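Local coordinates for protein DyP-type peroxidase (Pleurotus ostreatus PC15, PDB 6FSK) that uses heme b to reduce peroxide, probably oxidising dyes as other dye-decolorizing peroxidases do, and probably also Mn(II), at residues P17-T22 against G174-G179; N259-P264 against G444-D449; H195-Q200 against P207-I212. The protein carries 1 engineered substitution. All coordinates share one frame; numbering follows the deposited sequence.

The three contacts share no residues and lie at different distances from the heme site. Contact 1 pairs two neighbouring strands of the large antiparallel sheet within the DyP dimeric alpha+beta barrel domain, and its K18 side chain lies about 13 Å from the heme. Contact 3 sits nearer, with the H195 side chain about 6 Å from the heme; it and K18 both lie near the heme-binding R355, at about 4 and 9 Å from its side chain. Contact 2 joins two loops well away from the other two, its centre 36 Å from that of contact 1 and 34 Å from that of contact 3, although its T445 lies about 11 Å, side chain to side chain, from the axial iron ligand H329.

Contact 1. Residues P17-T22 against G174-G179; sequences PKRTET and GDVRPG
T20 carries OG1 anti to its own backbone N (chi1 -172°), while D175 turns CG anti to its carbonyl carbon (chi1 -65°); paired across the strands, the two side chains lie side by side, pointing the same way from one face of the antiparallel sheet of the ferredoxin-like DyP domain. T20 and D175 form a non-hydrogen-bonded pair, and between them T20 OG1 stands 2.9 Å from D175 OD1. The same hydroxyl is 2.8 Å from G174 O, so its one proton has two acceptors to choose from. D175 OD1 is well supplied in any case: a water donates to it from 2.7 Å and H143 NE2 also bonds to it, while R173 makes a salt bridge to OD2.

The next pair, E21 with G174, is hydrogen-bonded in both directions. E21 N reaches G174 O at 3.0 Å, and G174 N returns to E21 O at 2.8 Å. On this opposite face, K18 NZ closes a salt bridge to E21 OE1 at 2.8 Å, meeting the carboxylate on its syn side but well out of its plane, and also bonds to R356 O.

Strand 20-28 is flanked by strand 134-140 as well, where R19 and T20 both face G140 in a classic beta bulge. On the outer side of strand 166-175, D175 shares a backbone bond with Q359 of strand 354-360, so the two ends of the eight-stranded sheet come together here.

Past the regular pairing, V176 N still binds R19 O at 2.9 Å in a nearly straight bond (173° at the hydrogen), and both methyls of V176 lean on that oxygen, CG2 coming to 3.6 Å from R19 O.

Contact 2. Residues N259-P264 against G444-D449; sequences NPIVLP and GTNPND
I261 and L263 run alongside N446 and N448 with the two chain directions only 20° apart, an extended segment lying over a type I beta turn that spans N446 to D449. The turn is closed by D449 N on N446 O, and an Asx turn is built into it: N446 OD1 takes the backbone N of N448 at 2.7 Å, in the carbonyl plane. With CG anti to the backbone N (chi1 -176°) and OD1 held this way, the amide of N446 presents ND2 to V262 O at 3.1 Å (161° at the hydrogen). ND2 also donates to a water that accepts from V262 N; the amide thus meets V262 O directly and V262 N through the water. A second water donates to V262 O and accepts from N448 ND2.

Apolar contacts run along one side of this polar strip. L263 crosses P447 at about a right angle, its CD1 3.7 Å from P447 CG. I261 CG2 rests 4.0 Å from P447 CD. The contact thus ties the loop between helices 249-258 and 268-280 to the one between strands 441-443 and 453-455. At its inner end I261 CD1 packs against the backbone, 3.4 Å from T445 O.

Contact 3. Residues H195-Q200 against P207-I212; sequences HPAVEQ and PGQDPI. Unlike the reference sequence in segment 195-200: H195 (reference Asn).
A two-stranded parallel ladder, 197-198 beside 211-212, is made where the chain loops round and comes back in the same direction, just after the heme-binding residues G192, I193 and S194, the first of which closes the family's GXXDG motif. A197 pairs with P211 and V198 with I212. Two backbone bonds hold them: I212 N to A197 O at 2.8 Å and E199 N to I212 O, also at 2.8 Å.

Q209 extends the grip beyond the strands. Its CG is anti to the backbone N (chi1 -161°) and the chain beyond runs extended, carrying the amide across to H195. There NE2 donates to H195 O at 2.9 Å with a straight N-H (173° at the hydrogen), arriving from above the carbonyl plane, 44° out of it. The other end of the amide is fixed too, since OE1 accepts from L206 N. A197 CB sits against this amide, 3.7 Å from Q209 CD, and on the same face it meets P211 CB at 4.0 Å.

At the far end E199 lays CG 3.9 Å from P211 CB, and a water spans the gap between its carboxylate and the backbone by donating to both E199 OE2 and P211 O. On the buried side, I212 CD1 touches P196 CB at 3.8 Å.

D202, in the connecting loop, accepts from V198 N through OD2. Strand 354-360, at one end of the main antiparallel sheet, backs the ladder: P196 packs on I354, and H195, which differs from the reference Asn, on the heme-binding R355. P196 and I212 also lean on R352 and D349 in the loop leading into that strand.

Contact 1. Residues P17-T22 against G174-G179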
loop_
_atom_site.group_PDB
_atom_site.type_symbol
_atom_site.label_atom_id
_atom_site.label_comp_id
_atom_site.label_asym_id
_atom_site.label_seq_id
_atom_site.Cartn_x
_atom_site.Cartn_y
_atom_site.Cartn_z
ATOM N N PRO A 17 -4.378 10.842 -10.403
ATOM C CA PRO A 17 -3.852 11.959 -9.690
ATOM C C PRO A 17 -4.920 12.497 -8.734
ATOM O O PRO A 17 -6.127 12.441 -9.023
ATOM C CB PRO A 17 -3.571 12.996 -10.785
ATOM C CG PRO A 17 -4.461 12.656 -11.850
ATOM C CD PRO A 17 -4.637 11.151 -11.820
ATOM N N LYS A 18 -4.458 12.947 -7.575
ATOM C CA LYS A 18 -5.432 13.379 -6.562
ATOM C C LYS A 18 -4.894 14.292 -5.495
ATOM O O LYS A 18 -3.742 14.139 -5.013
ATOM C CB LYS A 18 -5.942 12.107 -5.897
ATOM C CG LYS A 18 -4.815 11.220 -5.316
ATOM C CD LYS A 18 -5.280 9.792 -4.992
ATOM C CE LYS A 18 -4.193 8.876 -4.433
ATOM N NZ LYS A 18 -4.641 7.464 -4.444
ATOM N N ARG A 19 -5.780 15.132 -4.999
ATOM C CA ARG A 19 -5.677 15.752 -3.713
ATOM C C ARG A 19 -6.669 15.133 -2.715
ATOM O O ARG A 19 -6.471 15.229 -1.482
ATOM C CB ARG A 19 -5.916 17.271 -3.848
ATOM C CG ARG A 19 -4.727 17.918 -4.585
ATOM C CD ARG A 19 -4.794 19.443 -4.668
ATOM N NE ARG A 19 -4.926 20.163 -3.402
ATOM C CZ ARG A 19 -6.072 20.457 -2.774
ATOM N NH1 ARG A 19 -7.279 20.097 -3.230
ATOM N NH2 ARG A 19 -6.014 21.120 -1.628
ATOM N N THR A 20 -7.765 14.539 -3.261
ATOM C CA THR A 20 -8.817 13.905 -2.462
ATOM C C THR A 20 -9.368 12.719 -3.228
ATOM O O THR A 20 -9.287 12.650 -4.461
ATOM C CB THR A 20 -9.897 14.883 -2.013
ATOM O OG1 THR A 20 -10.811 14.284 -1.097
ATOM C CG2 THR A 20 -10.654 15.457 -3.210
ATOM N N GLU A 21 -9.864 11.761 -2.496
ATOM C CA GLU A 21 -10.358 10.511 -3.087
ATOM C C GLU A 21 -11.440 9.926 -2.221
ATOM O O GLU A 21 -11.253 9.800 -1.015
ATOM C CB GLU A 21 -9.183 9.511 -3.304
ATOM C CG GLU A 21 -9.527 8.276 -4.095
ATOM C CD GLU A 21 -8.286 7.461 -4.433
ATOM O OE1 GLU A 21 -7.352 7.502 -3.635
ATOM O OE2 GLU A 21 -8.321 6.757 -5.505
ATOM N N THR A 22 -12.537 9.472 -2.837
ATOM C CA THR A 22 -13.559 8.731 -2.152
ATOM C C THR A 22 -13.647 7.303 -2.656
ATOM O O THR A 22 -13.735 7.057 -3.861
ATOM C CB THR A 22 -14.895 9.436 -2.259
ATOM O OG1 THR A 22 -14.793 10.690 -1.562
ATOM C CG2 THR A 22 -15.998 8.610 -1.658
ATOM N N GLY A 174 -10.204 10.113 1.570
ATOM C CA GLY A 174 -8.812 10.484 1.810
ATOM C C GLY A 174 -8.600 11.936 1.350
ATOM O O GLY A 174 -9.239 12.442 0.384
ATOM N N ASP A 175 -7.652 12.589 1.990
ATOM C CA ASP A 175 -7.254 13.922 1.688
ATOM C C ASP A 175 -5.770 14.078 1.928
ATOM O O ASP A 175 -5.280 13.677 3.007
ATOM C CB ASP A 175 -7.968 14.862 2.637
ATOM C CG ASP A 175 -9.471 14.840 2.417
ATOM O OD1 ASP A 175 -9.909 15.497 1.402
ATOM O OD2 ASP A 175 -10.184 14.224 3.231
ATOM N N VAL A 176 -5.059 14.620 0.959
ATOM C CA VAL A 176 -3.639 14.866 1.201
ATOM C C VAL A 176 -3.482 15.885 2.343
ATOM O O VAL A 176 -4.402 16.666 2.669
ATOM C CB VAL A 176 -2.898 15.294 -0.093
ATOM C CG1 VAL A 176 -3.021 14.195 -1.172
ATOM C CG2 VAL A 176 -3.321 16.672 -0.526
ATOM N N ARG A 177 -2.292 15.910 2.928
ATOM C CA ARG A 177 -2.062 16.815 4.065
ATOM C C ARG A 177 -1.802 18.236 3.550
ATOM O O ARG A 177 -1.472 18.453 2.406
ATOM C CB ARG A 177 -0.936 16.231 4.902
ATOM C CG ARG A 177 -1.404 14.968 5.640
ATOM C CD ARG A 177 -0.343 14.304 6.484
ATOM N NE ARG A 177 0.040 15.260 7.519
ATOM C CZ ARG A 177 1.255 15.381 8.024
ATOM N NH1 ARG A 177 2.282 14.618 7.621
ATOM N NH2 ARG A 177 1.480 16.292 8.978
ATOM N N PRO A 178 -1.902 19.216 4.427
ATOM C CA PRO A 178 -1.704 20.631 3.999
ATOM C C PRO A 178 -0.286 21.032 3.691
ATOM O O PRO A 178 0.693 20.506 4.272
ATOM C CB PRO A 178 -2.225 21.415 5.212
ATOM C CG PRO A 178 -2.335 20.495 6.331
ATOM C CD PRO A 178 -2.421 19.101 5.793
ATOM N N GLY A 179 -0.144 22.005 2.791
ATOM C CA GLY A 179 1.152 22.596 2.592
ATOM C C GLY A 179 2.262 21.705 2.111
ATOM O O GLY A 179 2.037 20.824 1.290
HETATM O O HOH W 1 -8.215 17.325 0.303
#

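Contact 2. Residues N259-P264 against G444-D449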
loop_
_atom_site.group_PDB
_atom_site.type_symbol
_atom_site.label_atom_id
_atom_site.label_comp_id
_atom_site.label_asym_id
_atom_site.label_seq_id
_atom_site.Cartn_x
_atom_site.Cartn_y
_atom_site.Cartn_z
ATOM N N ASN A 259 12.569 7.154 23.832
ATOM C CA ASN A 259 13.628 6.169 23.488
ATOM C C ASN A 259 14.721 6.782 22.593
ATOM O O ASN A 259 15.117 6.213 21.580
ATOM C CB ASN A 259 13.018 4.977 22.740
ATOM C CG ASN A 259 12.206 4.129 23.636
ATOM O OD1 ASN A 259 12.749 3.228 24.305
ATOM N ND2 ASN A 259 10.917 4.417 23.732
ATOM N N PRO A 260 15.229 7.985 22.889
ATOM C CA PRO A 260 16.245 8.567 22.014
ATOM C C PRO A 260 17.450 7.650 21.916
ATOM O O PRO A 260 17.892 7.044 22.956
ATOM C CB PRO A 260 16.655 9.857 22.710
ATOM C CG PRO A 260 16.344 9.612 24.156
ATOM C CD PRO A 260 15.040 8.777 24.118
ATOM N N ILE A 261 18.020 7.552 20.734
ATOM C CA ILE A 261 19.251 6.740 20.568
ATOM C C ILE A 261 20.359 7.481 21.281
ATOM O O ILE A 261 20.563 8.654 20.992
ATOM C CB ILE A 261 19.572 6.481 19.108
ATOM C CG1 ILE A 261 18.546 5.471 18.588
ATOM C CG2 ILE A 261 21.018 5.947 18.948
ATOM C CD1 ILE A 261 18.468 5.520 17.133
ATOM N N VAL A 262 21.054 6.787 22.182
ATOM C CA VAL A 262 22.140 7.363 22.955
ATOM C C VAL A 262 23.385 7.049 22.162
ATOM O O VAL A 262 23.736 5.846 21.892
ATOM C CB VAL A 262 22.139 6.808 24.381
ATOM C CG1 VAL A 262 23.379 7.320 25.104
ATOM C CG2 VAL A 262 20.854 7.229 25.091
ATOM N N LEU A 263 23.930 8.110 21.562
ATOM C CA LEU A 263 25.085 7.976 20.639
ATOM C C LEU A 263 25.931 9.252 20.986
ATOM O O LEU A 263 25.381 10.327 21.204
ATOM C CB LEU A 263 24.581 7.972 19.195
ATOM C CG LEU A 263 25.300 7.285 18.089
ATOM C CD1 LEU A 263 24.363 7.062 16.909
ATOM C CD2 LEU A 263 26.396 8.227 17.680
ATOM N N PRO A 264 27.261 9.094 21.147
ATOM C CA PRO A 264 28.084 10.253 21.480
ATOM C C PRO A 264 27.808 11.414 20.566
ATOM O O PRO A 264 27.845 11.328 19.313
ATOM C CB PRO A 264 29.524 9.722 21.268
ATOM C CG PRO A 264 29.417 8.221 21.553
ATOM C CD PRO A 264 28.070 7.885 20.923
ATOM N N GLY A 444 18.481 -3.704 16.749
ATOM C CA GLY A 444 19.341 -3.086 15.788
ATOM C C GLY A 444 19.179 -1.583 15.643
ATOM O O GLY A 444 19.872 -0.978 14.824
ATOM N N THR A 445 18.285 -0.937 16.411
ATOM C CA THR A 445 18.078 0.484 16.244
ATOM C C THR A 445 19.265 1.350 16.749
ATOM O O THR A 445 19.443 2.414 16.217
ATOM C CB THR A 445 16.741 0.957 16.816
ATOM O OG1 THR A 445 16.698 0.830 18.234
ATOM C CG2 THR A 445 15.534 0.227 16.133
ATOM N N ASN A 446 20.042 0.945 17.760
ATOM C CA ASN A 446 21.184 1.727 18.204
ATOM C C ASN A 446 22.407 1.230 17.381
ATOM O O ASN A 446 22.772 0.041 17.480
ATOM C CB ASN A 446 21.473 1.522 19.647
ATOM C CG ASN A 446 22.629 2.430 20.103
ATOM O OD1 ASN A 446 23.694 2.505 19.505
ATOM N ND2 ASN A 446 22.323 3.255 21.081
ATOM N N PRO A 447 23.009 2.065 16.547
ATOM C CA PRO A 447 24.123 1.616 15.693
ATOM C C PRO A 447 25.297 1.077 16.466
ATOM O O PRO A 447 26.058 0.242 15.951
ATOM C CB PRO A 447 24.550 2.888 14.940
ATOM C CG PRO A 447 23.522 3.885 15.222
ATOM C CD PRO A 447 22.624 3.458 16.281
ATOM N N ASN A 448 25.466 1.536 17.688
ATOM C CA ASN A 448 26.601 1.045 18.500
ATOM C C ASN A 448 26.331 -0.204 19.288
ATOM O O ASN A 448 27.270 -0.819 19.808
ATOM C CB ASN A 448 27.108 2.150 19.449
ATOM C CG ASN A 448 27.834 3.241 18.729
ATOM O OD1 ASN A 448 28.465 2.983 17.706
ATOM N ND2 ASN A 448 27.751 4.470 19.251
ATOM N N ASP A 449 25.071 -0.622 19.428
ATOM C CA ASP A 449 24.721 -1.774 20.272
ATOM C C ASP A 449 23.561 -2.519 19.546
ATOM O O ASP A 449 22.405 -2.438 19.979
ATOM C CB ASP A 449 24.296 -1.149 21.595
ATOM C CG ASP A 449 23.955 -2.137 22.667
ATOM O OD1 ASP A 449 24.414 -3.294 22.585
ATOM O OD2 ASP A 449 23.128 -1.717 23.564
HETATM O O HOH W 2 19.760 4.134 22.661
HETATM O O HOH W 3 26.194 4.625 21.745
#

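Contact 3. Residues H195-Q200 against P207-I212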
loop_
_atom_site.group_PDB
_atom_site.type_symbol
_atom_site.label_atom_id
_atom_site.label_comp_id
_atom_site.label_asym_id
_atom_site.label_seq_id
_atom_site.Cartn_x
_atom_site.Cartn_y
_atom_site.Cartn_z
ATOM N N HIS A 195 8.716 2.697 -6.096
ATOM C CA HIS A 195 7.811 1.755 -6.728
ATOM C C HIS A 195 8.575 0.973 -7.773
ATOM O O HIS A 195 9.592 1.454 -8.259
ATOM C CB HIS A 195 6.666 2.396 -7.465
ATOM C CG HIS A 195 5.852 3.306 -6.610
ATOM N ND1 HIS A 195 5.002 2.802 -5.638
ATOM C CD2 HIS A 195 5.794 4.649 -6.545
ATOM C CE1 HIS A 195 4.457 3.829 -4.988
ATOM N NE2 HIS A 195 4.925 4.964 -5.517
ATOM N N PRO A 196 8.100 -0.217 -8.121
ATOM C CA PRO A 196 8.809 -0.923 -9.173
ATOM C C PRO A 196 8.556 -0.238 -10.513
ATOM O O PRO A 196 7.411 0.215 -10.802
ATOM C CB PRO A 196 8.148 -2.282 -9.198
ATOM C CG PRO A 196 6.734 -1.994 -8.648
ATOM C CD PRO A 196 7.023 -1.044 -7.536
ATOM N N ALA A 197 9.578 -0.208 -11.340
ATOM C CA ALA A 197 9.325 0.153 -12.745
ATOM C C ALA A 197 8.772 -1.072 -13.462
ATOM O O ALA A 197 9.199 -2.193 -13.199
ATOM C CB ALA A 197 10.600 0.617 -13.402
ATOM N N VAL A 198 7.889 -0.858 -14.458
ATOM C CA VAL A 198 7.210 -1.937 -15.122
ATOM C C VAL A 198 7.619 -1.894 -16.584
ATOM O O VAL A 198 7.421 -0.901 -17.299
ATOM C CB VAL A 198 5.691 -1.759 -15.001
ATOM C CG1 VAL A 198 4.976 -2.818 -15.764
ATOM C CG2 VAL A 198 5.351 -1.819 -13.493
ATOM N N GLU A 199 8.238 -2.979 -17.021
ATOM C CA GLU A 199 8.607 -3.117 -18.420
ATOM C C GLU A 199 7.373 -2.907 -19.288
ATOM O O GLU A 199 6.238 -3.331 -18.993
ATOM C CB GLU A 199 9.246 -4.465 -18.718
ATOM C CG GLU A 199 10.542 -4.740 -18.036
ATOM C CD GLU A 199 11.254 -5.946 -18.680
ATOM O OE1 GLU A 199 11.449 -5.822 -19.971
ATOM O OE2 GLU A 199 11.636 -6.933 -18.027
ATOM N N GLN A 200 7.652 -2.319 -20.460
ATOM C CA GLN A 200 6.598 -2.033 -21.451
ATOM C C GLN A 200 5.666 -0.891 -21.022
ATOM O O GLN A 200 4.626 -0.644 -21.710
ATOM C CB GLN A 200 5.825 -3.264 -21.889
ATOM C CG GLN A 200 6.745 -4.431 -22.273
ATOM C CD GLN A 200 5.992 -5.557 -22.881
ATOM O OE1 GLN A 200 5.613 -6.547 -22.219
ATOM N NE2 GLN A 200 5.712 -5.403 -24.172
ATOM N N PRO A 207 17.314 5.943 -11.716
ATOM C CA PRO A 207 18.489 5.237 -11.200
ATOM C C PRO A 207 18.125 4.425 -9.966
ATOM O O PRO A 207 17.466 4.909 -9.022
ATOM C CB PRO A 207 19.471 6.376 -10.862
ATOM C CG PRO A 207 18.990 7.494 -11.741
ATOM C CD PRO A 207 17.500 7.413 -11.716
ATOM N N GLY A 208 18.504 3.143 -10.025
ATOM C CA GLY A 208 18.212 2.216 -8.946
ATOM C C GLY A 208 16.840 1.499 -8.968
ATOM O O GLY A 208 16.497 0.734 -8.050
ATOM N N GLN A 209 16.044 1.795 -9.995
ATOM C CA GLN A 209 14.736 1.284 -10.162
ATOM C C GLN A 209 14.868 0.164 -11.193
ATOM O O GLN A 209 14.898 0.402 -12.414
ATOM C CB GLN A 209 13.840 2.384 -10.629
ATOM C CG GLN A 209 12.393 2.149 -10.440
ATOM C CD GLN A 209 11.459 3.233 -10.943
ATOM O OE1 GLN A 209 11.791 4.044 -11.847
ATOM N NE2 GLN A 209 10.187 3.166 -10.462
ATOM N N ASP A 210 14.957 -1.082 -10.706
ATOM C CA ASP A 210 15.013 -2.268 -11.508
ATOM C C ASP A 210 13.631 -2.523 -12.146
ATOM O O ASP A 210 12.564 -2.351 -11.446
ATOM C CB ASP A 210 15.249 -3.480 -10.559
ATOM C CG ASP A 210 16.568 -3.409 -9.815
ATOM O OD1 ASP A 210 17.438 -2.627 -10.269
ATOM O OD2 ASP A 210 16.756 -4.140 -8.801
ATOM N N PRO A 211 13.596 -2.606 -13.503
ATOM C CA PRO A 211 12.248 -2.837 -14.025
ATOM C C PRO A 211 11.881 -4.319 -13.978
ATOM O O PRO A 211 12.752 -5.184 -14.185
ATOM C CB PRO A 211 12.280 -2.338 -15.462
ATOM C CG PRO A 211 13.690 -2.249 -15.795
ATOM C CD PRO A 211 14.538 -2.323 -14.567
ATOM N N ILE A 212 10.583 -4.568 -13.735
ATOM C CA ILE A 212 10.001 -5.915 -13.646
ATOM C C ILE A 212 8.995 -6.129 -14.755
ATOM O O ILE A 212 8.417 -5.176 -15.289
ATOM C CB ILE A 212 9.346 -6.152 -12.263
ATOM C CG1 ILE A 212 8.028 -5.419 -12.118
ATOM C CG2 ILE A 212 10.371 -5.894 -11.153
ATOM C CD1 ILE A 212 7.393 -5.687 -10.744
HETATM O O HOH W 4 12.486 -7.543 -15.571
#